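Local atomic coordinates of gamma-resorcylate decarboxylase (Polaromonas, PDB entry 4QRO), a protein that probably catalyses the metal-dependent, non-oxidative decarboxylation of gamma-resorcylate (2,6-dihydroxybenzoate) to resorcinol, as a manganese-binding member of the amidohydrolase superfamily. Residues I39-R42 and R43-M47; M103-P106 and E107-A110; H179-L183 and G184-A188; S304-E307 and A308-K311. All coordinates share one frame; numbering follows the deposited sequence. Where two conformers were deposited one is given.

Contact 1: residues I39-R42 and R43-M47; sequences IQDR and RVRLM
Ile39-Arg42 meets Arg43-Met47 in a local contact at a helix start, where the loop after helix 29-37 turns into helix 42-49. Asp41 holds the N-cap position but makes no capping bond with its side chain. The helix's own bonds begin here: Arg45 N donates to Asp41 O at 3.2 Å along a nearly straight line (172°), and Leu46 N to Arg42 O at 2.8 Å. The Asp41 carboxylate runs alongside the Arg45 side chain toward its guanidinium; the two form a salt bridge, but the modelled separation is implausibly short and Arg45 has two conformers, so its detail is doubtful. Arg42 stretches out fully, its CG 4.0 Å from Leu46 CD1, and that methyl lies over one face of the Arg42 guanidinium, whose NH2 makes a salt bridge to Glu31. On the inner side, Arg43 bends at chi3 (-57°) and lays its chain along the Ile39 backbone, Arg43 NE 3.7 Å from Ile39 CA, while Ile39 CG1 sits over the rim of the guanidinium face. NE then bonds to Asp38 O and NH2 to His10 O, a carbonyl belonging to a manganese ligand. Val44 CG2 packs 3.7 Å from Gln40 O. Ile39, Arg43 and Val44 all press on Phe95 of strand 95-97, the helix-on-strand packing of an amidohydrolase barrel.

Contact 2: residues M103-P106 and E107-A110; sequences MQDP and ELAA
Asp105 and Pro106 supply the first backbone acceptors of helix 106-118, Ala109 N bonding to Asp105 O at 3.0 Å and Ala110 N to Pro106 O at 3.1 Å. The Asp105 side chain then folds back over the opening turn. A chi1 of -172° swings the carboxylate away from its own N and over the turn, bringing Asp105 OD1 within 3.2 Å of Leu108 N, in a nearly straight bond (170°) that arrives from above the carboxylate plane, 56° out of it. The same oxygen takes a weak, bent bond from Glu107 N at 3.1 Å, so one carboxylate oxygen serves two N-H groups of the first turn. Leu108 lies against the rest of the acid: its CG is 3.5 Å from Asp105 CG, and its CD1 rests 3.6 Å from Asp105 CB, covering the flank of the cap with hydrocarbon. Glu107 turns its carboxylate away, to a salt bridge with Arg111. On the buried side Met103 curls at chi2 and chi3 until SD touches Ala109 CB at 3.7 Å, and both residues also pack on Phe150 of helix 148-157. Met103 O is held by Tyr147 OH, while Pro106 leans on the same tyrosine. This is a classic N-cap: an acidic side chain accepts from N-H groups that have no preceding turn to bond to, and its negative charge probably interacts favourably with the positive end of the helix dipole.

Contact 3: residues H179-L183 and G184-A188; sequences HAWLL and GPTWA. With 38L (2-nitrobenzene-1,3-diol), chain M.
A short 3-10 turn at 180-182 leads through Leu183 into a bend at Gly184, after which the chain doubles back so that Ala188 N, at the start of helix 188-202, donates to Leu182 O at 3.0 Å. Gly184 has a positive phi (77°), and a CB there would clash with Leu183 O and Pro185 CD; its N is held by Asn167 OD1. Thr186 faces back to the 3-10 turn. Its hydroxyl is linked by one water to Trp181 O and by another to Leu183 O, the second water lying 2.6 Å from Thr186 OG1, and it also bonds to Arg233 of the second subunit. The methyl CG2 approaches the Trp181 ring obliquely, 4.2 Å from Trp181 CE3. Leu182 and Trp187 run side by side, Leu182 CD2 3.9 Å from Trp187 CB, while Leu183 CD2 reaches Ala188 CB at 4.0 Å. This loop follows strand 161-164, which ends in the metal ligand His164, and so borders the active-site mouth of the amidohydrolase barrel. Pro185 packs its ring against the inhibitor 2-nitrobenzene-1,3-diol, CG and CB both 3.3 Å from the hydroxyl oxygen OAH. A glycine in its place would probably open a gap beside that hydroxyl and leave the loop freer to shift. Arg229 of the second subunit packs on Pro185 and is itself hydrogen-bonded to the inhibitor, while Trp187 NE1 donates to Gln191 of that subunit.

Contact 4: residues S304-E307 and A308-K311; sequences SISE and ADRK
Glu307 and Arg310 form a two-pronged salt bridge one helical turn apart, at the start of helix 307-321. Arg310 presents its side edge: NE donates to Glu307 OE1 at 2.9 Å and NH2 to Glu307 OE2 at 3.1 Å, both nearly straight. The oxygens lie in the guanidinium plane and are met on their syn sides, though the two flat groups are turned 32° apart. A bend in the Arg310 chain at chi3 (-53°) turns this edge to the acid, and NH1 is left to bond to Thr303 O and Phe300 O. Replacing Arg310 by a leucine would probably leave the Glu307 carboxylate without its charged mate and these two carbonyls without this donor. Ser306 caps the helix: its OG, set between the backbone N and carbonyl carbon (chi1 66°), accepts from Asp309 N at 3.1 Å, while its O takes Arg310 N at 2.9 Å. A water links Ser306 N to Asp309 OD2, and Asp309 OD1 pairs with Lys312. Further out, Ile305 CG1 lies over one face of the Arg310 guanidinium, 3.9 Å from Arg310 NH1, and Ile305 CD1 comes within 3.7 Å of Arg310 N. Ile305 also packs on Leu270 and Ile274, so the turn between helices 293-302 and 307-321 rests against helix 267-276, with Met1 touching Arg310 and Lys311.

Overall arrangement
All four contacts are local turns leading into helices of one amidohydrolase chain, and none touches another. Contact 3 is the most buried and the one reached by the second subunit; waters, a glycine bend and the inhibitor shape it. Contacts 1 and 2 are partly buried. Contact 1 packs on strands 52-59 and 95-97; contact 2 follows strand 95-97 in the chain but packs on helices 70-90 and 148-157. Contact 4 lies at the surface, held by a two-pronged salt bridge; contact 1 is also charged, but its own salt bridge is doubtful in detail. Asp105 and Ser306 cap with their side chains, whereas the Asp41 side chain makes no capping bond. Contacts 2 and 4 lie on opposite sides of the chain's centre.

Contact 1: residues I39-R42 and R43-M47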
loop_
_atom_site.group_PDB
_atom_site.type_symbol
_atom_site.label_atom_id
_atom_site.label_comp_id
_atom_site.label_asym_id
_atom_site.label_seq_id
_atom_site.Cartn_x
_atom_site.Cartn_y
_atom_site.Cartn_z
ATOM N N ILE A 39 -15.246 -12.871 -26.328
ATOM C CA ILE A 39 -15.071 -11.473 -26.679
ATOM C C ILE A 39 -16.274 -10.938 -27.433
ATOM O O ILE A 39 -16.744 -9.866 -27.128
ATOM C CB ILE A 39 -13.798 -11.275 -27.507
ATOM C CG1 ILE A 39 -12.565 -11.537 -26.634
ATOM C CG2 ILE A 39 -13.763 -9.871 -28.106
ATOM C CD1 ILE A 39 -11.288 -11.614 -27.430
ATOM N N GLN A 40 -16.794 -11.706 -28.397
ATOM C CA GLN A 40 -17.800 -11.202 -29.349
ATOM C C GLN A 40 -19.262 -11.200 -28.881
ATOM O O GLN A 40 -20.080 -10.430 -29.411
ATOM C CB GLN A 40 -17.737 -11.995 -30.674
ATOM C CG GLN A 40 -16.378 -12.020 -31.348
ATOM C CD GLN A 40 -15.885 -10.639 -31.772
ATOM O OE1 GLN A 40 -16.648 -9.796 -32.262
ATOM N NE2 GLN A 40 -14.610 -10.401 -31.581
ATOM N N ASP A 41 -19.623 -12.044 -27.934
ATOM C CA ASP A 41 -21.045 -12.327 -27.712
ATOM C C ASP A 41 -21.557 -11.719 -26.411
ATOM O O ASP A 41 -22.053 -10.602 -26.400
ATOM C CB ASP A 41 -21.307 -13.841 -27.841
ATOM C CG ASP A 41 -22.723 -14.254 -27.419
ATOM O OD1 ASP A 41 -23.613 -13.391 -27.322
ATOM O OD2 ASP A 41 -22.954 -15.457 -27.181
ATOM N N ARG A 42 -21.429 -12.425 -25.311
ATOM C CA ARG A 42 -22.046 -11.941 -24.075
ATOM C C ARG A 42 -21.406 -10.647 -23.573
ATOM O O ARG A 42 -22.101 -9.765 -23.052
ATOM C CB ARG A 42 -22.014 -13.036 -23.003
ATOM C CG ARG A 42 -22.548 -12.591 -21.648
ATOM C CD ARG A 42 -22.680 -13.793 -20.741
ATOM N NE ARG A 42 -23.026 -13.411 -19.382
ATOM C CZ ARG A 42 -22.381 -13.807 -18.281
ATOM N NH1 ARG A 42 -22.819 -13.391 -17.097
ATOM N NH2 ARG A 42 -21.318 -14.621 -18.343
ATOM N N ARG A 43 -20.094 -10.534 -23.761
ATOM C CA ARG A 43 -19.342 -9.343 -23.410
ATOM C C ARG A 43 -19.939 -8.081 -24.017
ATOM O O ARG A 43 -20.131 -7.089 -23.315
ATOM C CB ARG A 43 -17.871 -9.496 -23.830
ATOM C CG ARG A 43 -16.967 -8.348 -23.408
ATOM C CD ARG A 43 -15.521 -8.558 -23.851
ATOM N NE ARG A 43 -14.942 -9.811 -23.338
ATOM C CZ ARG A 43 -13.830 -9.906 -22.605
ATOM N NH1 ARG A 43 -13.111 -8.827 -22.230
ATOM N NH2 ARG A 43 -13.448 -11.101 -22.203
ATOM N N VAL A 44 -20.275 -8.130 -25.301
ATOM C CA VAL A 44 -20.842 -6.968 -25.958
ATOM C C VAL A 44 -22.281 -6.705 -25.483
ATOM O O VAL A 44 -22.693 -5.553 -25.293
ATOM C CB VAL A 44 -20.750 -7.121 -27.499
ATOM C CG1 VAL A 44 -21.505 -5.999 -28.217
ATOM C CG2 VAL A 44 -19.286 -7.141 -27.904
ATOM N N ARG A 45 -23.055 -7.762 -25.283
ATOM C CA ARG A 45 -24.376 -7.608 -24.702
ATOM C C ARG A 45 -24.299 -6.896 -23.338
ATOM O O ARG A 45 -25.107 -6.008 -23.043
ATOM C CB ARG A 45 -25.040 -8.975 -24.588
ATOM C CG ARG A 45 -26.280 -9.044 -23.728
ATOM C CD ARG A 45 -26.924 -10.416 -23.901
ATOM N NE ARG A 45 -26.498 -11.016 -25.159
ATOM C CZ ARG A 45 -25.812 -12.150 -25.265
ATOM N NH1 ARG A 45 -25.467 -12.575 -26.453
ATOM N NH2 ARG A 45 -25.488 -12.860 -24.194
ATOM N N LEU A 46 -23.343 -7.270 -22.496
ATOM C CA LEU A 46 -23.226 -6.605 -21.170
ATOM C C LEU A 46 -22.788 -5.141 -21.314
ATOM O O LEU A 46 -23.245 -4.255 -20.557
ATOM C CB LEU A 46 -22.275 -7.365 -20.260
ATOM C CG LEU A 46 -22.834 -8.725 -19.824
ATOM C CD1 LEU A 46 -21.716 -9.548 -19.166
ATOM C CD2 LEU A 46 -24.066 -8.571 -18.938
ATOM N N MET A 47 -21.933 -4.893 -22.304
ATOM C CA MET A 47 -21.514 -3.532 -22.657
ATOM C C MET A 47 -22.711 -2.661 -23.035
ATOM O O MET A 47 -22.870 -1.544 -22.541
ATOM C CB MET A 47 -20.486 -3.559 -23.786
ATOM C CG MET A 47 -19.072 -3.953 -23.361
ATOM S SD MET A 47 -18.052 -4.352 -24.798
ATOM C CE MET A 47 -17.906 -2.733 -25.532
#

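Contact 2: residues M103-P106 and E107-A110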
loop_
_atom_site.group_PDB
_atom_site.type_symbol
_atom_site.label_atom_id
_atom_site.label_comp_id
_atom_site.label_asym_id
_atom_site.label_seq_id
_atom_site.Cartn_x
_atom_site.Cartn_y
_atom_site.Cartn_z
ATOM N N MET A 103 8.659 -8.764 -22.415
ATOM C CA MET A 103 9.555 -7.822 -21.757
ATOM C C MET A 103 10.843 -8.487 -21.264
ATOM O O MET A 103 11.783 -7.813 -20.841
ATOM C CB MET A 103 8.826 -7.131 -20.616
ATOM C CG MET A 103 7.649 -6.290 -21.083
ATOM S SD MET A 103 8.066 -4.799 -21.988
ATOM C CE MET A 103 9.030 -3.886 -20.776
ATOM N N GLN A 104 10.884 -9.814 -21.336
ATOM C CA GLN A 104 12.117 -10.578 -21.153
ATOM C C GLN A 104 13.281 -10.004 -21.964
ATOM O O GLN A 104 14.415 -9.964 -21.511
ATOM C CB GLN A 104 11.881 -12.044 -21.562
ATOM C CG GLN A 104 11.030 -12.830 -20.552
ATOM C CD GLN A 104 9.512 -12.641 -20.680
ATOM O OE1 GLN A 104 9.023 -11.966 -21.588
ATOM N NE2 GLN A 104 8.766 -13.248 -19.765
ATOM N N ASP A 105 12.982 -9.552 -23.169
ATOM C CA ASP A 105 13.990 -9.051 -24.068
ATOM C C ASP A 105 13.593 -7.634 -24.501
ATOM O O ASP A 105 12.581 -7.467 -25.166
ATOM C CB ASP A 105 14.068 -10.019 -25.234
ATOM C CG ASP A 105 15.226 -9.739 -26.187
ATOM O OD1 ASP A 105 15.414 -8.578 -26.583
ATOM O OD2 ASP A 105 15.920 -10.698 -26.589
ATOM N N PRO A 106 14.365 -6.604 -24.093
ATOM C CA PRO A 106 13.986 -5.232 -24.437
ATOM C C PRO A 106 13.816 -4.979 -25.943
ATOM O O PRO A 106 12.897 -4.271 -26.342
ATOM C CB PRO A 106 15.152 -4.412 -23.894
ATOM C CG PRO A 106 15.594 -5.176 -22.706
ATOM C CD PRO A 106 15.479 -6.616 -23.121
ATOM N N GLU A 107 14.699 -5.562 -26.750
ATOM C CA GLU A 107 14.643 -5.402 -28.211
ATOM C C GLU A 107 13.397 -6.044 -28.795
ATOM O O GLU A 107 12.714 -5.427 -29.611
ATOM C CB GLU A 107 15.888 -6.020 -28.861
ATOM C CG GLU A 107 15.904 -5.934 -30.383
ATOM C CD GLU A 107 16.795 -4.832 -30.896
ATOM O OE1 GLU A 107 16.365 -3.659 -30.882
ATOM O OE2 GLU A 107 17.921 -5.150 -31.325
ATOM N N LEU A 108 13.117 -7.290 -28.408
ATOM C CA LEU A 108 11.902 -7.989 -28.867
ATOM C C LEU A 108 10.606 -7.255 -28.475
ATOM O O LEU A 108 9.687 -7.142 -29.280
ATOM C CB LEU A 108 11.845 -9.417 -28.309
ATOM C CG LEU A 108 12.968 -10.370 -28.749
ATOM C CD1 LEU A 108 12.763 -11.748 -28.140
ATOM C CD2 LEU A 108 13.054 -10.444 -30.264
ATOM N N ALA A 109 10.540 -6.779 -27.227
ATOM C CA ALA A 109 9.375 -6.028 -26.720
ATOM C C ALA A 109 9.151 -4.753 -27.535
ATOM O O ALA A 109 8.020 -4.434 -27.905
ATOM C CB ALA A 109 9.567 -5.675 -25.243
ATOM N N ALA A 110 10.234 -4.032 -27.827
ATOM C CA ALA A 110 10.166 -2.786 -28.585
ATOM C C ALA A 110 9.701 -3.069 -30.002
ATOM O O ALA A 110 8.838 -2.348 -30.535
ATOM C CB ALA A 110 11.512 -2.076 -28.600
#

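Contact 3: residues H179-L183 and G184-A188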
loop_
_atom_site.group_PDB
_atom_site.type_symbol
_atom_site.label_atom_id
_atom_site.label_comp_id
_atom_site.label_asym_id
_atom_site.label_seq_id
_atom_site.Cartn_x
_atom_site.Cartn_y
_atom_site.Cartn_z
ATOM N N HIS A 179 -0.791 -17.399 4.824
ATOM C CA HIS A 179 -1.827 -16.360 4.708
ATOM C C HIS A 179 -2.009 -16.067 3.237
ATOM O O HIS A 179 -1.854 -14.917 2.774
ATOM C CB HIS A 179 -1.378 -15.112 5.467
ATOM C CG HIS A 179 -1.002 -15.410 6.885
ATOM N ND1 HIS A 179 -1.890 -15.277 7.928
ATOM C CD2 HIS A 179 0.131 -15.930 7.414
ATOM C CE1 HIS A 179 -1.300 -15.655 9.047
ATOM N NE2 HIS A 179 -0.073 -16.047 8.766
ATOM N N ALA A 180 -2.315 -17.135 2.504
ATOM C CA ALA A 180 -2.455 -17.097 1.038
ATOM C C ALA A 180 -3.627 -16.243 0.622
ATOM O O ALA A 180 -3.691 -15.790 -0.517
ATOM C CB ALA A 180 -2.597 -18.508 0.471
ATOM N N TRP A 181 -4.528 -15.990 1.571
ATOM C CA TRP A 181 -5.673 -15.134 1.356
ATOM C C TRP A 181 -5.280 -13.681 1.014
ATOM O O TRP A 181 -6.098 -12.951 0.440
ATOM C CB TRP A 181 -6.623 -15.190 2.580
ATOM C CG TRP A 181 -6.045 -14.641 3.860
ATOM C CD1 TRP A 181 -5.302 -15.326 4.793
ATOM C CD2 TRP A 181 -6.180 -13.308 4.364
ATOM N NE1 TRP A 181 -4.962 -14.498 5.832
ATOM C CE2 TRP A 181 -5.472 -13.250 5.595
ATOM C CE3 TRP A 181 -6.811 -12.153 3.893
ATOM C CZ2 TRP A 181 -5.413 -12.097 6.368
ATOM C CZ3 TRP A 181 -6.752 -11.005 4.662
ATOM C CH2 TRP A 181 -6.049 -10.985 5.887
ATOM N N LEU A 182 -4.046 -13.278 1.345
ATOM C CA LEU A 182 -3.587 -11.914 1.097
ATOM C C LEU A 182 -2.986 -11.789 -0.308
ATOM O O LEU A 182 -2.753 -10.693 -0.767
ATOM C CB LEU A 182 -2.551 -11.482 2.131
ATOM C CG LEU A 182 -3.145 -11.041 3.468
ATOM C CD1 LEU A 182 -2.091 -11.048 4.575
ATOM C CD2 LEU A 182 -3.807 -9.690 3.334
ATOM N N LEU A 183 -2.688 -12.909 -0.953
ATOM C CA LEU A 183 -2.123 -12.852 -2.314
ATOM C C LEU A 183 -3.188 -12.417 -3.288
ATOM O O LEU A 183 -4.382 -12.456 -2.987
ATOM C CB LEU A 183 -1.553 -14.196 -2.748
ATOM C CG LEU A 183 -0.394 -14.767 -1.936
ATOM C CD1 LEU A 183 -0.155 -16.220 -2.355
ATOM C CD2 LEU A 183 0.875 -13.912 -2.067
ATOM N N GLY A 184 -2.774 -11.990 -4.466
ATOM C CA GLY A 184 -3.729 -11.637 -5.496
ATOM C C GLY A 184 -4.342 -10.274 -5.201
ATOM O O GLY A 184 -3.696 -9.423 -4.534
ATOM N N PRO A 185 -5.575 -10.048 -5.669
ATOM C CA PRO A 185 -6.159 -8.693 -5.557
ATOM C C PRO A 185 -6.428 -8.207 -4.125
ATOM O O PRO A 185 -6.575 -7.008 -3.904
ATOM C CB PRO A 185 -7.484 -8.813 -6.342
ATOM C CG PRO A 185 -7.810 -10.272 -6.300
ATOM C CD PRO A 185 -6.492 -10.978 -6.371
ATOM N N THR A 186 -6.532 -9.105 -3.164
ATOM C CA THR A 186 -6.752 -8.685 -1.769
ATOM C C THR A 186 -5.736 -7.639 -1.272
ATOM O O THR A 186 -6.115 -6.670 -0.606
ATOM C CB THR A 186 -6.733 -9.926 -0.841
ATOM O OG1 THR A 186 -7.759 -10.835 -1.252
ATOM C CG2 THR A 186 -6.983 -9.551 0.596
ATOM N N TRP A 187 -4.464 -7.836 -1.623
ATOM C CA TRP A 187 -3.360 -7.015 -1.149
ATOM C C TRP A 187 -2.043 -7.127 -1.950
ATOM O O TRP A 187 -1.443 -6.114 -2.343
ATOM C CB TRP A 187 -3.065 -7.310 0.365
ATOM C CG TRP A 187 -2.085 -6.307 0.885
ATOM C CD1 TRP A 187 -0.741 -6.421 0.937
ATOM C CD2 TRP A 187 -2.396 -4.978 1.308
ATOM N NE1 TRP A 187 -0.183 -5.248 1.405
ATOM C CE2 TRP A 187 -1.188 -4.351 1.647
ATOM C CE3 TRP A 187 -3.595 -4.266 1.462
ATOM C CZ2 TRP A 187 -1.137 -3.039 2.125
ATOM C CZ3 TRP A 187 -3.539 -2.978 1.960
ATOM C CH2 TRP A 187 -2.315 -2.367 2.260
ATOM N N ALA A 188 -1.539 -8.343 -2.142
ATOM C CA ALA A 188 -0.199 -8.522 -2.696
ATOM C C ALA A 188 -0.029 -7.926 -4.096
ATOM O O ALA A 188 1.021 -7.376 -4.394
ATOM C CB ALA A 188 0.191 -9.988 -2.713
HETATM O OAK 38L M . -6.562 -7.073 -11.690
HETATM N NAG 38L M . -7.055 -7.816 -10.886
HETATM O OAJ 38L M . -7.227 -7.405 -9.740
HETATM C CAA 38L M . -7.422 -9.126 -11.282
HETATM C CAF 38L M . -7.956 -9.971 -10.313
HETATM O OAH 38L M . -8.756 -9.458 -9.337
HETATM C CAE 38L M . -7.678 -11.338 -10.338
HETATM C CAD 38L M . -6.910 -11.880 -11.363
HETATM C CAC 38L M . -6.517 -11.072 -12.427
HETATM C CAB 38L M . -6.809 -9.709 -12.410
HETATM O OAI 38L M . -6.473 -8.947 -13.497
HETATM O O HOH W 1 -8.817 -13.039 0.678
HETATM O O HOH W 2 -6.978 -12.306 -3.275
#

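Contact 4: residues S304-E307 and A308-K311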
loop_
_atom_site.group_PDB
_atom_site.type_symbol
_atom_site.label_atom_id
_atom_site.label_comp_id
_atom_site.label_asym_id
_atom_site.label_seq_id
_atom_site.Cartn_x
_atom_site.Cartn_y
_atom_site.Cartn_z
ATOM N N SER A 304 -20.155 10.001 -5.893
ATOM C CA SER A 304 -20.413 11.387 -5.482
ATOM C C SER A 304 -19.410 12.392 -6.027
ATOM O O SER A 304 -18.585 12.944 -5.289
ATOM C CB SER A 304 -20.452 11.425 -3.953
ATOM O OG SER A 304 -21.470 10.527 -3.536
ATOM N N ILE A 305 -19.505 12.642 -7.338
ATOM C CA ILE A 305 -18.625 13.583 -8.002
ATOM C C ILE A 305 -19.500 14.470 -8.883
ATOM O O ILE A 305 -20.689 14.255 -8.983
ATOM C CB ILE A 305 -17.528 12.861 -8.829
ATOM C CG1 ILE A 305 -18.130 11.936 -9.900
ATOM C CG2 ILE A 305 -16.623 12.062 -7.900
ATOM C CD1 ILE A 305 -17.084 11.239 -10.781
ATOM N N SER A 306 -18.912 15.489 -9.497
ATOM C CA SER A 306 -19.650 16.367 -10.392
ATOM C C SER A 306 -19.966 15.638 -11.686
ATOM O O SER A 306 -19.240 14.738 -12.100
ATOM C CB SER A 306 -18.814 17.620 -10.732
ATOM O OG SER A 306 -17.652 17.288 -11.503
ATOM N N GLU A 307 -21.042 16.043 -12.331
ATOM C CA GLU A 307 -21.402 15.468 -13.631
ATOM C C GLU A 307 -20.297 15.724 -14.662
ATOM O O GLU A 307 -20.031 14.849 -15.485
ATOM C CB GLU A 307 -22.773 15.962 -14.118
ATOM C CG GLU A 307 -23.972 15.489 -13.272
ATOM C CD GLU A 307 -23.913 14.026 -12.804
ATOM O OE1 GLU A 307 -23.730 13.105 -13.627
ATOM O OE2 GLU A 307 -24.078 13.769 -11.590
ATOM N N ALA A 308 -19.614 16.873 -14.589
ATOM C CA ALA A 308 -18.470 17.154 -15.496
ATOM C C ALA A 308 -17.370 16.097 -15.357
ATOM O O ALA A 308 -16.858 15.575 -16.323
ATOM C CB ALA A 308 -17.884 18.519 -15.232
ATOM N N ASP A 309 -17.021 15.772 -14.131
ATOM C CA ASP A 309 -15.977 14.778 -13.882
ATOM C C ASP A 309 -16.448 13.322 -14.176
ATOM O O ASP A 309 -15.648 12.460 -14.584
ATOM C CB ASP A 309 -15.470 14.927 -12.442
ATOM C CG ASP A 309 -14.663 16.213 -12.228
ATOM O OD1 ASP A 309 -14.137 16.814 -13.203
ATOM O OD2 ASP A 309 -14.552 16.626 -11.049
ATOM N N ARG A 310 -17.738 13.058 -13.979
ATOM C CA ARG A 310 -18.318 11.772 -14.349
ATOM C C ARG A 310 -18.161 11.531 -15.877
ATOM O O ARG A 310 -17.838 10.434 -16.313
ATOM C CB ARG A 310 -19.788 11.677 -13.958
ATOM C CG ARG A 310 -20.203 10.214 -13.798
ATOM C CD ARG A 310 -21.675 10.055 -13.580
ATOM N NE ARG A 310 -22.189 10.878 -12.473
ATOM C CZ ARG A 310 -21.982 10.662 -11.165
ATOM N NH1 ARG A 310 -21.237 9.655 -10.706
ATOM N NH2 ARG A 310 -22.519 11.495 -10.285
ATOM N N LYS A 311 -18.357 12.567 -16.672
ATOM C CA LYS A 311 -18.100 12.436 -18.129
ATOM C C LYS A 311 -16.611 12.291 -18.473
ATOM O O LYS A 311 -16.257 11.497 -19.332
ATOM C CB LYS A 311 -18.703 13.612 -18.891
ATOM C CG LYS A 311 -20.223 13.653 -18.849
ATOM C CD LYS A 311 -20.761 14.949 -19.458
ATOM C CE LYS A 311 -22.262 15.065 -19.231
ATOM N NZ LYS A 311 -22.827 16.282 -19.872
HETATM O O HOH W 3 -22.868 13.187 -7.508
HETATM O O HOH W 4 -16.089 16.317 -9.146
#